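Local coordinates for arylesterase (Agrobacterium tumefaciens, PDB 3DCI), which probably hydrolyses ester bonds as a member of the SGNH (GDSL-like) hydrolase family and binds a zinc ion, at residues Gly120-Ala125 with Ile172-Arg177; Leu151-Pro156 with Phe194-Val199; Thr25-Gly30 with His66-Gly71. All coordinates share one frame; numbering follows the deposited sequence.

Interaction 1 (Gly120-Ala125 with Ile172-Arg177); sequences GRAEAA and IEQSMR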
ATOM      1  N   GLY A 120     -22.042  -4.923  -3.453  1.00 29.10           N
ATOM      2  CA  GLY A 120     -23.319  -5.546  -3.179  1.00 29.09           C
ATOM      3  C   GLY A 120     -23.822  -6.455  -4.276  1.00 29.21           C
ATOM      4  O   GLY A 120     -24.924  -6.963  -4.151  1.00 29.32           O
ATOM      5  N   ARG A 121     -22.998  -6.715  -5.301  1.00 28.84           N
ATOM      6  CA  ARG A 121     -23.440  -7.394  -6.530  1.00 28.81           C
ATOM      7  C   ARG A 121     -22.459  -8.464  -7.026  1.00 28.05           C
ATOM      8  O   ARG A 121     -21.297  -8.457  -6.683  1.00 26.69           O
ATOM      9  CB  ARG A 121     -23.655  -6.370  -7.642  1.00 28.37           C
ATOM     10  CG  ARG A 121     -24.833  -5.427  -7.405  1.00 30.56           C
ATOM     11  CD  ARG A 121     -24.954  -4.430  -8.542  1.00 31.96           C
ATOM     12  NE  ARG A 121     -25.154  -5.099  -9.833  1.00 35.12           N
ATOM     13  CZ  ARG A 121     -26.358  -5.331 -10.381  1.00 38.58           C
ATOM     14  NH1 ARG A 121     -27.485  -4.944  -9.765  1.00 40.40           N
ATOM     15  NH2 ARG A 121     -26.453  -5.942 -11.564  1.00 37.91           N
ATOM     16  N   ALA A 122     -22.951  -9.350  -7.878  1.00 28.19           N
ATOM     17  CA  ALA A 122     -22.175 -10.470  -8.392  1.00 28.73           C
ATOM     18  C   ALA A 122     -21.062 -10.056  -9.373  1.00 29.02           C
ATOM     19  O   ALA A 122     -20.060 -10.792  -9.506  1.00 28.87           O
ATOM     20  CB  ALA A 122     -23.108 -11.480  -9.046  1.00 28.30           C
ATOM     21  N   GLU A 123     -21.236  -8.900 -10.035  1.00 29.21           N
ATOM     22  CA  GLU A 123     -20.284  -8.403 -11.058  1.00 29.65           C
ATOM     23  C   GLU A 123     -18.877  -8.360 -10.498  1.00 28.98           C
ATOM     24  O   GLU A 123     -17.926  -8.795 -11.149  1.00 28.93           O
ATOM     25  CB  GLU A 123     -20.623  -6.985 -11.578  1.00 30.08           C
ATOM     26  CG  GLU A 123     -21.691  -6.875 -12.670  1.00 32.54           C
ATOM     27  CD  GLU A 123     -23.128  -6.837 -12.119  1.00 35.42           C
ATOM     28  OE1 GLU A 123     -23.301  -7.044 -10.891  1.00 36.12           O
ATOM     29  OE2 GLU A 123     -24.076  -6.610 -12.917  1.00 33.79           O
ATOM     30  N   ALA A 124     -18.744  -7.796  -9.299  1.00 28.14           N
ATOM     31  CA  ALA A 124     -17.439  -7.685  -8.668  1.00 27.23           C
ATOM     32  C   ALA A 124     -16.808  -9.063  -8.384  1.00 26.34           C
ATOM     33  O   ALA A 124     -15.578  -9.228  -8.473  1.00 26.23           O
ATOM     34  CB  ALA A 124     -17.533  -6.822  -7.356  1.00 26.85           C
ATOM     35  N   ALA A 125     -17.635 -10.043  -8.035  1.00 25.58           N
ATOM     36  CA  ALA A 125     -17.135 -11.382  -7.773  1.00 25.39           C
ATOM     37  C   ALA A 125     -16.631 -12.051  -9.047  1.00 25.12           C
ATOM     38  O   ALA A 125     -15.546 -12.631  -9.027  1.00 23.28           O
ATOM     39  CB  ALA A 125     -18.168 -12.256  -7.084  1.00 24.68           C
ATOM     40  N   ILE A 172     -29.621 -12.062  -1.334  1.00 29.59           N
ATOM     41  CA  ILE A 172     -29.800 -13.455  -1.745  1.00 29.57           C
ATOM     42  C   ILE A 172     -29.731 -13.601  -3.262  1.00 29.26           C
ATOM     43  O   ILE A 172     -29.011 -14.447  -3.784  1.00 29.15           O
ATOM     44  CB  ILE A 172     -31.151 -14.021  -1.250  1.00 29.71           C
ATOM     45  CG1 ILE A 172     -31.124 -14.188   0.267  1.00 29.67           C
ATOM     46  CG2 ILE A 172     -31.451 -15.386  -1.909  1.00 29.37           C
ATOM     47  CD1 ILE A 172     -32.456 -14.688   0.861  1.00 29.92           C
ATOM     48  N   GLU A 173     -30.470 -12.739  -3.955  1.00 28.95           N
ATOM     49  CA  GLU A 173     -30.564 -12.850  -5.405  0.50 28.89           C
ATOM     50  C   GLU A 173     -29.206 -12.634  -6.075  1.00 28.53           C
ATOM     51  O   GLU A 173     -28.905 -13.299  -7.070  1.00 28.16           O
ATOM     52  CB  GLU A 173     -31.656 -11.939  -5.974  0.50 28.83           C
ATOM     53  CG  GLU A 173     -33.078 -12.516  -5.782  0.50 29.38           C
ATOM     54  CD  GLU A 173     -34.150 -11.799  -6.597  0.50 29.86           C
ATOM     55  OE1 GLU A 173     -33.804 -11.078  -7.558  0.50 31.36           O
ATOM     56  OE2 GLU A 173     -35.357 -11.961  -6.285  0.50 31.83           O
ATOM     57  N   GLN A 174     -28.370 -11.759  -5.521  1.00 27.88           N
ATOM     58  CA  GLN A 174     -27.017 -11.587  -6.058  1.00 28.44           C
ATOM     59  C   GLN A 174     -26.135 -12.820  -5.829  1.00 28.12           C
ATOM     60  O   GLN A 174     -25.397 -13.195  -6.718  1.00 27.02           O
ATOM     61  CB  GLN A 174     -26.333 -10.352  -5.482  1.00 27.98           C
ATOM     62  CG  GLN A 174     -27.006  -9.045  -5.923  1.00 29.15           C
ATOM     63  CD  GLN A 174     -26.973  -8.850  -7.430  1.00 29.78           C
ATOM     64  OE1 GLN A 174     -25.952  -9.090  -8.072  1.00 31.65           O
ATOM     65  NE2 GLN A 174     -28.087  -8.414  -7.998  1.00 29.39           N
ATOM     66  N   SER A 175     -26.204 -13.424  -4.640  1.00 28.64           N
ATOM     67  CA  SER A 175     -25.447 -14.635  -4.344  1.00 29.38           C
ATOM     68  C   SER A 175     -25.815 -15.781  -5.296  1.00 29.86           C
ATOM     69  O   SER A 175     -24.976 -16.626  -5.607  1.00 28.82           O
ATOM     70  CB  SER A 175     -25.679 -15.073  -2.902  1.00 29.07           C
ATOM     71  OG  SER A 175     -27.016 -15.506  -2.703  1.00 30.62           O
HETATM   72  N   MSE A 176     -27.080 -15.790  -5.743  1.00 30.59           N
HETATM   73  CA  MSE A 176     -27.595 -16.825  -6.638  0.70 31.43           C
HETATM   74  C   MSE A 176     -27.094 -16.645  -8.071  1.00 30.73           C
HETATM   75  O   MSE A 176     -27.213 -17.554  -8.903  1.00 31.23           O
HETATM   76  CB  MSE A 176     -29.128 -16.815  -6.628  0.70 31.78           C
HETATM   77  CG  MSE A 176     -29.777 -17.329  -5.341  0.70 32.36           C
HETATM   78 SE   MSE A 176     -31.707 -17.194  -5.489  0.60 39.15          SE
HETATM   79  CE  MSE A 176     -32.258 -18.063  -3.823  0.70 34.88           C
ATOM     80  N   ARG A 177     -26.541 -15.475  -8.371  1.00 30.01           N
ATOM     81  CA  ARG A 177     -25.958 -15.206  -9.677  1.00 29.85           C
ATOM     82  C   ARG A 177     -24.533 -15.757  -9.811  1.00 28.81           C
ATOM     83  O   ARG A 177     -23.990 -15.819 -10.913  1.00 27.85           O
ATOM     84  CB  ARG A 177     -25.927 -13.697  -9.970  1.00 29.67           C
ATOM     85  CG  ARG A 177     -27.285 -12.998 -10.160  1.00 30.35           C
ATOM     86  CD  ARG A 177     -27.054 -11.475 -10.343  1.00 30.96           C
ATOM     87  NE  ARG A 177     -26.389 -11.160 -11.619  1.00 33.30           N
ATOM     88  CZ  ARG A 177     -25.702 -10.039 -11.896  1.00 33.93           C
ATOM     89  NH1 ARG A 177     -25.545  -9.067 -10.988  1.00 33.79           N
ATOM     90  NH2 ARG A 177     -25.157  -9.876 -13.107  1.00 31.95           N
TER
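Gln174 OE1 draws Ala122 and Arg177 together, accepting an N-H from each. Ala122 N lies 3.0 Å from Gln174 OE1, in the carbonyl plane and on a lone pair. Arg177 NH1 is likewise in that plane, 2.9 Å from Gln174 OE1. The first torsion of Gln174 (chi1 -67°) lays CG against Gly120 O, and the bend at the second (chi2 -61°) turns the amide to Ala122. A long, neutral acceptor suits this place, because backbone N-H groups in the first turn of a helix lack partners inside it.

Beside the amide, Arg121, Glu123 and Arg177 form a salt-bridge network at the start of helix 122-138. Arg121 grips Glu123 side-on, with NH2 2.8 Å from Glu123 OE2 on its syn lone pair and NE reaching OE1. Arg177 NH1 joins at 3.0 Å from Glu123 OE1, arriving over the opposite face of the carboxylate from Arg121 NE. The shared carboxylate probably offsets the closeness of the two arginines, whose NH2 (Arg121) and NH1 (Arg177) lie 3.3 Å apart. Ala122 CB packs over one face of the Arg177 guanidinium, its small methyl letting the two segments approach.

Further out, Ala122 also rests on Leu178 and Leu181 of helix 178-189, and Asp171 OD2 bonds Gln174 N. Pro116 and Gly169 of the second subunit pack on Arg121 and Glu123, respectively.

Interaction 2 (Leu151-Pro156 with Phe194-Val199); sequences LIVAPP and FDAGSV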
ATOM      1  N   LEU A 151     -10.026 -25.079 -10.765  1.00 24.91           N
ATOM      2  CA  LEU A 151     -11.411 -25.376 -10.524  1.00 24.44           C
ATOM      3  C   LEU A 151     -11.991 -24.193  -9.759  1.00 25.31           C
ATOM      4  O   LEU A 151     -11.545 -23.883  -8.658  1.00 25.28           O
ATOM      5  CB  LEU A 151     -11.523 -26.660  -9.737  1.00 24.08           C
ATOM      6  CG  LEU A 151     -12.903 -27.123  -9.259  1.00 24.73           C
ATOM      7  CD1 LEU A 151     -13.918 -27.300 -10.412  1.00 22.57           C
ATOM      8  CD2 LEU A 151     -12.734 -28.430  -8.442  1.00 24.45           C
ATOM      9  N   ILE A 152     -12.937 -23.510 -10.412  1.00 25.26           N
ATOM     10  CA  ILE A 152     -13.656 -22.356  -9.894  1.00 25.09           C
ATOM     11  C   ILE A 152     -14.899 -22.926  -9.222  1.00 24.67           C
ATOM     12  O   ILE A 152     -15.641 -23.631  -9.861  1.00 24.18           O
ATOM     13  CB  ILE A 152     -14.055 -21.406 -11.075  1.00 25.81           C
ATOM     14  CG1 ILE A 152     -12.796 -20.772 -11.681  1.00 27.15           C
ATOM     15  CG2 ILE A 152     -15.035 -20.315 -10.638  1.00 25.75           C
ATOM     16  CD1 ILE A 152     -13.049 -20.072 -13.063  1.00 26.24           C
ATOM     17  N   VAL A 153     -15.083 -22.637  -7.924  1.00 24.07           N
ATOM     18  CA  VAL A 153     -16.189 -23.129  -7.145  1.00 23.38           C
ATOM     19  C   VAL A 153     -17.105 -21.988  -6.667  1.00 23.53           C
ATOM     20  O   VAL A 153     -16.659 -21.046  -5.988  1.00 23.22           O
ATOM     21  CB  VAL A 153     -15.690 -23.934  -5.962  1.00 22.74           C
ATOM     22  CG1 VAL A 153     -16.889 -24.475  -5.149  1.00 21.15           C
ATOM     23  CG2 VAL A 153     -14.801 -25.117  -6.444  1.00 23.77           C
ATOM     24  N   ALA A 154     -18.380 -22.060  -7.040  1.00 23.71           N
ATOM     25  CA  ALA A 154     -19.342 -21.074  -6.575  1.00 24.14           C
ATOM     26  C   ALA A 154     -19.756 -21.498  -5.172  1.00 24.92           C
ATOM     27  O   ALA A 154     -20.068 -22.669  -4.968  1.00 25.27           O
ATOM     28  CB  ALA A 154     -20.564 -21.000  -7.512  1.00 23.71           C
ATOM     29  N   PRO A 155     -19.737 -20.559  -4.198  1.00 25.34           N
ATOM     30  CA  PRO A 155     -20.155 -20.900  -2.857  1.00 25.60           C
ATOM     31  C   PRO A 155     -21.666 -21.070  -2.800  1.00 25.62           C
ATOM     32  O   PRO A 155     -22.380 -20.534  -3.650  1.00 25.27           O
ATOM     33  CB  PRO A 155     -19.703 -19.678  -2.039  1.00 25.81           C
ATOM     34  CG  PRO A 155     -19.786 -18.554  -2.980  1.00 26.35           C
ATOM     35  CD  PRO A 155     -19.351 -19.138  -4.300  1.00 25.81           C
ATOM     36  N   PRO A 156     -22.169 -21.813  -1.818  1.00 26.85           N
ATOM     37  CA  PRO A 156     -23.623 -21.942  -1.742  1.00 27.61           C
ATOM     38  C   PRO A 156     -24.245 -20.571  -1.513  1.00 28.52           C
ATOM     39  O   PRO A 156     -23.646 -19.767  -0.816  1.00 28.42           O
ATOM     40  CB  PRO A 156     -23.838 -22.833  -0.522  1.00 27.31           C
ATOM     41  CG  PRO A 156     -22.521 -23.516  -0.314  1.00 27.41           C
ATOM     42  CD  PRO A 156     -21.494 -22.541  -0.733  1.00 27.07           C
ATOM     43  N   PHE A 194     -17.454 -25.931 -10.420  1.00 24.52           N
ATOM     44  CA  PHE A 194     -18.403 -26.687  -9.612  1.00 25.04           C
ATOM     45  C   PHE A 194     -19.269 -25.739  -8.796  1.00 24.98           C
ATOM     46  O   PHE A 194     -18.765 -24.754  -8.261  1.00 24.90           O
ATOM     47  CB  PHE A 194     -17.663 -27.655  -8.687  1.00 26.28           C
ATOM     48  CG  PHE A 194     -18.575 -28.604  -7.949  1.00 26.43           C
ATOM     49  CD1 PHE A 194     -19.050 -29.744  -8.566  1.00 28.86           C
ATOM     50  CD2 PHE A 194     -18.929 -28.366  -6.634  1.00 30.23           C
ATOM     51  CE1 PHE A 194     -19.879 -30.612  -7.894  1.00 31.56           C
ATOM     52  CE2 PHE A 194     -19.761 -29.245  -5.959  1.00 29.30           C
ATOM     53  CZ  PHE A 194     -20.235 -30.346  -6.585  1.00 29.01           C
ATOM     54  N   ASP A 195     -20.568 -26.028  -8.732  1.00 24.94           N
ATOM     55  CA  ASP A 195     -21.491 -25.274  -7.891  1.00 25.03           C
ATOM     56  C   ASP A 195     -21.670 -25.936  -6.523  1.00 24.96           C
ATOM     57  O   ASP A 195     -22.396 -26.907  -6.391  1.00 25.02           O
ATOM     58  CB  ASP A 195     -22.848 -25.119  -8.575  1.00 25.39           C
ATOM     59  CG  ASP A 195     -23.825 -24.282  -7.746  1.00 25.95           C
ATOM     60  OD1 ASP A 195     -23.399 -23.578  -6.788  1.00 25.49           O
ATOM     61  OD2 ASP A 195     -25.024 -24.332  -8.039  1.00 27.44           O
ATOM     62  N   ALA A 196     -21.012 -25.391  -5.494  1.00 25.45           N
ATOM     63  CA  ALA A 196     -21.130 -25.925  -4.123  1.00 24.90           C
ATOM     64  C   ALA A 196     -22.559 -25.846  -3.606  1.00 25.20           C
ATOM     65  O   ALA A 196     -22.934 -26.630  -2.742  1.00 25.29           O
ATOM     66  CB  ALA A 196     -20.173 -25.204  -3.165  1.00 25.16           C
ATOM     67  N   GLY A 197     -23.358 -24.916  -4.137  1.00 25.70           N
ATOM     68  CA  GLY A 197     -24.781 -24.833  -3.813  1.00 26.04           C
ATOM     69  C   GLY A 197     -25.606 -26.030  -4.259  1.00 26.49           C
ATOM     70  O   GLY A 197     -26.721 -26.211  -3.797  1.00 26.55           O
ATOM     71  N   SER A 198     -25.076 -26.830  -5.182  1.00 26.95           N
ATOM     72  CA  SER A 198     -25.776 -28.013  -5.666  1.00 27.74           C
ATOM     73  C   SER A 198     -25.741 -29.139  -4.647  1.00 27.86           C
ATOM     74  O   SER A 198     -26.487 -30.083  -4.788  1.00 28.31           O
ATOM     75  CB  SER A 198     -25.161 -28.521  -6.983  1.00 27.94           C
ATOM     76  OG  SER A 198     -23.825 -28.980  -6.766  1.00 28.91           O
ATOM     77  N   VAL A 199     -24.846 -29.058  -3.661  1.00 28.57           N
ATOM     78  CA  VAL A 199     -24.714 -30.080  -2.621  1.00 28.98           C
ATOM     79  C   VAL A 199     -24.811 -29.568  -1.182  1.00 29.66           C
ATOM     80  O   VAL A 199     -24.880 -30.384  -0.260  1.00 30.32           O
ATOM     81  CB  VAL A 199     -23.383 -30.893  -2.728  1.00 29.60           C
ATOM     82  CG1 VAL A 199     -23.286 -31.627  -4.073  1.00 29.69           C
ATOM     83  CG2 VAL A 199     -22.160 -30.009  -2.463  1.00 28.30           C
TER
HETATM   84  O   HOH W   1     -24.079 -21.238  -5.648  1.00 27.97           O
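Asp195 OD1 is held from two directions beside Ala154 and Pro155. Gly197 N donates to it at 3.0 Å, from well above the carboxylate plane, which closes an Asx turn. A water lying 2.7 Å from Asp195 OD1 donates to that oxygen and also to Pro155 O, and so bridges the two segments where their direct backbone pairing has ended. CG of Asp195 is anti to the backbone N (chi1 -178°), which carries OD1 forward to the turn and over Ala154 CB. A short acidic side chain suits this place, for it can fold back onto the N-H two residues on. Glycine suits the other end of the turn, where Asp195 OD1 and Pro156 both lie close to its alpha carbon.

Behind the turn the backbones run as parallel strands, Val153 beside Phe194 and Ala154 beside Asp195. Phe194 N binds Ile152 O, and Ala154 N returns a bond of 3.0 Å to Phe194 O. The last bond, Ala196 N to Ala154 O at 2.9 Å, is taken up as segment 194-199 enters its 3-10 turn. Proline, with no N-H to offer, fits residues 155 and 156, where the strand pairing stops. Leu151 and Phe194 lie side by side, CD1 of the leucine 4.1 Å from CB of the phenylalanine. Val153 CG1 touches the small methyl of Ala196, which Pro156 CD meets at 3.8 Å.

Strand 192-195 is the outermost strand of the chain's parallel sheet on this side, and strand 149-154 pairs on its other edge with strand 104-108. Phe194 and Ala196 pack on helix 212-229, while Ala154 and Asp195 face helix 178-189, the helix of the beta-alpha-beta crossover linking the two strands.

Interaction 3 (Thr25-Gly30 with His66-Gly71); sequences TVLAFG and HPEGLG
Leu27 sends CG anti to its own backbone N (chi1 172°), and its second torsion (chi2 64°) sets CD1 toward Glu68, whose first torsion (chi1 -60°) brings CG to meet it; the two side chains cross at about a right angle. Their meeting is tight: Leu27 CD1 lies 3.4 Å from Glu68 CG. It is thus the aliphatic part of the glutamate that serves the apolar neighbours, with Glu68 CB also 4.0 Å from Phe29 CD1. A bend at the second torsion of Glu68 then turns its carboxylate toward partners of its own.

Underneath, strands 25-30 and 66-69 run parallel, their axes 4.6 Å apart at closest approach. Five backbone hydrogen bonds alternate between them. His66 N to Val26 O, at 2.8 Å, is nearly linear, and the series ends with Leu70 N at 3.1 Å from Gly30 O. Proline is tolerated at position 67 because the N-H bonds to strand 25-30 come from His66 and Glu68 on either side of it. Gly30 opens the GDSL sequence that names the family; the strand delivers the chain there, to Ser32, the probable nucleophile.

The carboxylate of Glu68 turns outward to His99, whose NE2 bonds OE2, and OE1 has a weak bond from His99 of the third subunit. Glu68 of that subunit also comes close; the histidines probably offset the like charges. Strand 24-30 sits between strands 63-69 and 104-108. Leu27 and Phe29 pack on helix 88-99, whereas Ala28 and Pro67, on the other face, meet helix 51-59 of the beta-alpha-beta crossover joining the two strands.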
ATOM      1  N   THR A  25      -0.663 -32.410  -5.949  1.00 32.70           N
ATOM      2  CA  THR A  25      -0.822 -31.389  -4.933  1.00 32.11           C
ATOM      3  C   THR A  25      -1.881 -30.366  -5.359  1.00 29.57           C
ATOM      4  O   THR A  25      -1.929 -29.947  -6.514  1.00 28.23           O
ATOM      5  CB  THR A  25       0.490 -30.677  -4.643  1.00 32.10           C
ATOM      6  OG1 THR A  25       0.979 -30.082  -5.858  1.00 33.54           O
ATOM      7  CG2 THR A  25       1.523 -31.668  -4.045  1.00 32.81           C
ATOM      8  N   VAL A  26      -2.686 -29.965  -4.382  1.00 27.46           N
ATOM      9  CA  VAL A  26      -3.869 -29.187  -4.590  1.00 26.21           C
ATOM     10  C   VAL A  26      -3.886 -28.051  -3.604  1.00 26.02           C
ATOM     11  O   VAL A  26      -3.673 -28.262  -2.420  1.00 25.04           O
ATOM     12  CB  VAL A  26      -5.139 -30.050  -4.383  1.00 26.50           C
ATOM     13  CG1 VAL A  26      -6.413 -29.217  -4.516  1.00 24.18           C
ATOM     14  CG2 VAL A  26      -5.156 -31.221  -5.384  1.00 25.48           C
ATOM     15  N   LEU A  27      -4.113 -26.843  -4.104  1.00 25.88           N
ATOM     16  CA  LEU A  27      -4.329 -25.684  -3.243  1.00 25.80           C
ATOM     17  C   LEU A  27      -5.823 -25.440  -3.102  1.00 26.22           C
ATOM     18  O   LEU A  27      -6.539 -25.319  -4.096  1.00 28.49           O
ATOM     19  CB  LEU A  27      -3.621 -24.451  -3.808  1.00 24.85           C
ATOM     20  CG  LEU A  27      -3.886 -23.108  -3.126  1.00 25.80           C
ATOM     21  CD1 LEU A  27      -3.362 -23.124  -1.681  1.00 26.14           C
ATOM     22  CD2 LEU A  27      -3.254 -21.971  -3.945  1.00 24.85           C
ATOM     23  N   ALA A  28      -6.292 -25.401  -1.864  1.00 26.83           N
ATOM     24  CA  ALA A  28      -7.697 -25.141  -1.536  1.00 26.82           C
ATOM     25  C   ALA A  28      -7.815 -23.734  -0.976  1.00 26.17           C
ATOM     26  O   ALA A  28      -7.621 -23.503   0.222  1.00 28.68           O
ATOM     27  CB  ALA A  28      -8.223 -26.158  -0.541  1.00 24.57           C
ATOM     28  N   PHE A  29      -8.194 -22.804  -1.840  1.00 26.01           N
ATOM     29  CA  PHE A  29      -8.115 -21.378  -1.561  1.00 25.86           C
ATOM     30  C   PHE A  29      -9.507 -20.781  -1.384  1.00 25.78           C
ATOM     31  O   PHE A  29     -10.334 -20.831  -2.290  1.00 25.58           O
ATOM     32  CB  PHE A  29      -7.366 -20.693  -2.738  1.00 25.78           C
ATOM     33  CG  PHE A  29      -6.933 -19.272  -2.442  1.00 25.70           C
ATOM     34  CD1 PHE A  29      -5.830 -19.022  -1.613  1.00 25.75           C
ATOM     35  CD2 PHE A  29      -7.594 -18.191  -3.010  1.00 24.78           C
ATOM     36  CE1 PHE A  29      -5.426 -17.750  -1.318  1.00 24.30           C
ATOM     37  CE2 PHE A  29      -7.187 -16.891  -2.745  1.00 25.94           C
ATOM     38  CZ  PHE A  29      -6.104 -16.658  -1.892  1.00 27.18           C
ATOM     39  N   GLY A  30      -9.778 -20.195  -0.222  1.00 25.39           N
ATOM     40  CA  GLY A  30     -11.110 -19.677   0.043  1.00 25.91           C
ATOM     41  C   GLY A  30     -11.202 -18.744   1.215  1.00 25.69           C
ATOM     42  O   GLY A  30     -10.215 -18.182   1.648  1.00 25.28           O
ATOM     43  N   HIS A  66      -3.642 -28.470   0.375  1.00 27.80           N
ATOM     44  CA  HIS A  66      -3.170 -27.396   1.238  1.00 28.60           C
ATOM     45  C   HIS A  66      -4.304 -26.411   1.502  1.00 28.30           C
ATOM     46  O   HIS A  66      -4.704 -25.667   0.608  1.00 28.22           O
ATOM     47  CB  HIS A  66      -1.986 -26.658   0.607  1.00 29.43           C
ATOM     48  CG  HIS A  66      -0.873 -27.570   0.193  1.00 31.89           C
ATOM     49  ND1 HIS A  66      -0.094 -28.248   1.105  1.00 33.58           N
ATOM     50  CD2 HIS A  66      -0.424 -27.936  -1.037  1.00 33.56           C
ATOM     51  CE1 HIS A  66       0.795 -28.988   0.459  1.00 34.76           C
ATOM     52  NE2 HIS A  66       0.618 -28.814  -0.838  1.00 36.26           N
ATOM     53  N   PRO A  67      -4.817 -26.404   2.733  1.00 27.84           N
ATOM     54  CA  PRO A  67      -5.918 -25.499   3.085  1.00 28.51           C
ATOM     55  C   PRO A  67      -5.459 -24.046   3.264  1.00 28.25           C
ATOM     56  O   PRO A  67      -4.506 -23.772   3.984  1.00 30.04           O
ATOM     57  CB  PRO A  67      -6.451 -26.097   4.371  1.00 28.70           C
ATOM     58  CG  PRO A  67      -5.334 -26.848   4.944  1.00 29.22           C
ATOM     59  CD  PRO A  67      -4.409 -27.241   3.869  1.00 27.88           C
ATOM     60  N   GLU A  68      -6.118 -23.121   2.581  1.00 28.22           N
ATOM     61  CA  GLU A  68      -5.817 -21.693   2.712  1.00 27.46           C
ATOM     62  C   GLU A  68      -7.141 -20.942   2.710  1.00 27.16           C
ATOM     63  O   GLU A  68      -7.487 -20.253   1.746  1.00 26.35           O
ATOM     64  CB  GLU A  68      -4.887 -21.221   1.594  1.00 28.06           C
ATOM     65  CG  GLU A  68      -3.514 -21.912   1.512  1.00 30.44           C
ATOM     66  CD  GLU A  68      -2.553 -21.613   2.650  1.00 34.55           C
ATOM     67  OE1 GLU A  68      -2.831 -20.751   3.526  1.00 35.20           O
ATOM     68  OE2 GLU A  68      -1.456 -22.247   2.674  1.00 40.52           O
ATOM     69  N   GLY A  69      -7.883 -21.124   3.801  1.00 26.45           N
ATOM     70  CA  GLY A  69      -9.166 -20.485   4.020  1.00 26.99           C
ATOM     71  C   GLY A  69      -9.063 -19.363   5.038  1.00 27.05           C
ATOM     72  O   GLY A  69      -8.801 -19.622   6.219  1.00 27.65           O
ATOM     73  N   LEU A  70      -9.311 -18.128   4.592  1.00 27.02           N
ATOM     74  CA  LEU A  70      -9.172 -16.952   5.451  1.00 26.93           C
ATOM     75  C   LEU A  70     -10.513 -16.218   5.607  1.00 27.36           C
ATOM     76  O   LEU A  70     -11.077 -15.724   4.618  1.00 27.22           O
ATOM     77  CB  LEU A  70      -8.135 -15.992   4.868  1.00 26.78           C
ATOM     78  CG  LEU A  70      -7.932 -14.697   5.682  1.00 27.32           C
ATOM     79  CD1 LEU A  70      -6.459 -14.467   5.967  1.00 29.19           C
ATOM     80  CD2 LEU A  70      -8.593 -13.482   4.983  1.00 28.18           C
ATOM     81  N   GLY A  71     -10.973 -16.085   6.849  1.00 27.06           N
ATOM     82  CA  GLY A  71     -12.215 -15.362   7.146  1.00 27.37           C
ATOM     83  C   GLY A  71     -12.211 -13.931   6.622  1.00 27.23           C
ATOM     84  O   GLY A  71     -11.289 -13.153   6.904  1.00 27.35           O
TER

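Interactions 2 and 3 pair the strands at the two borders of one parallel sheet, their centres about 15 Å apart on opposite sides of the chain's centre; strand 104-108 lies between them. Interaction 1 sits outside the sheet near the surface, its centre about 14 Å from that of interaction 2 and about 22 Å from that of interaction 3. Its segments alternate along the chain with those of interaction 2, since strand 149-154 falls between the helices it joins. The zinc ion, bound by His192 and Asp228, lies about 8 Å from the Leu151 side chain of interaction 2. Interaction 3 instead ends at Gly69 near, without touching, what is probably a Ser32-His209-Asp206 triad.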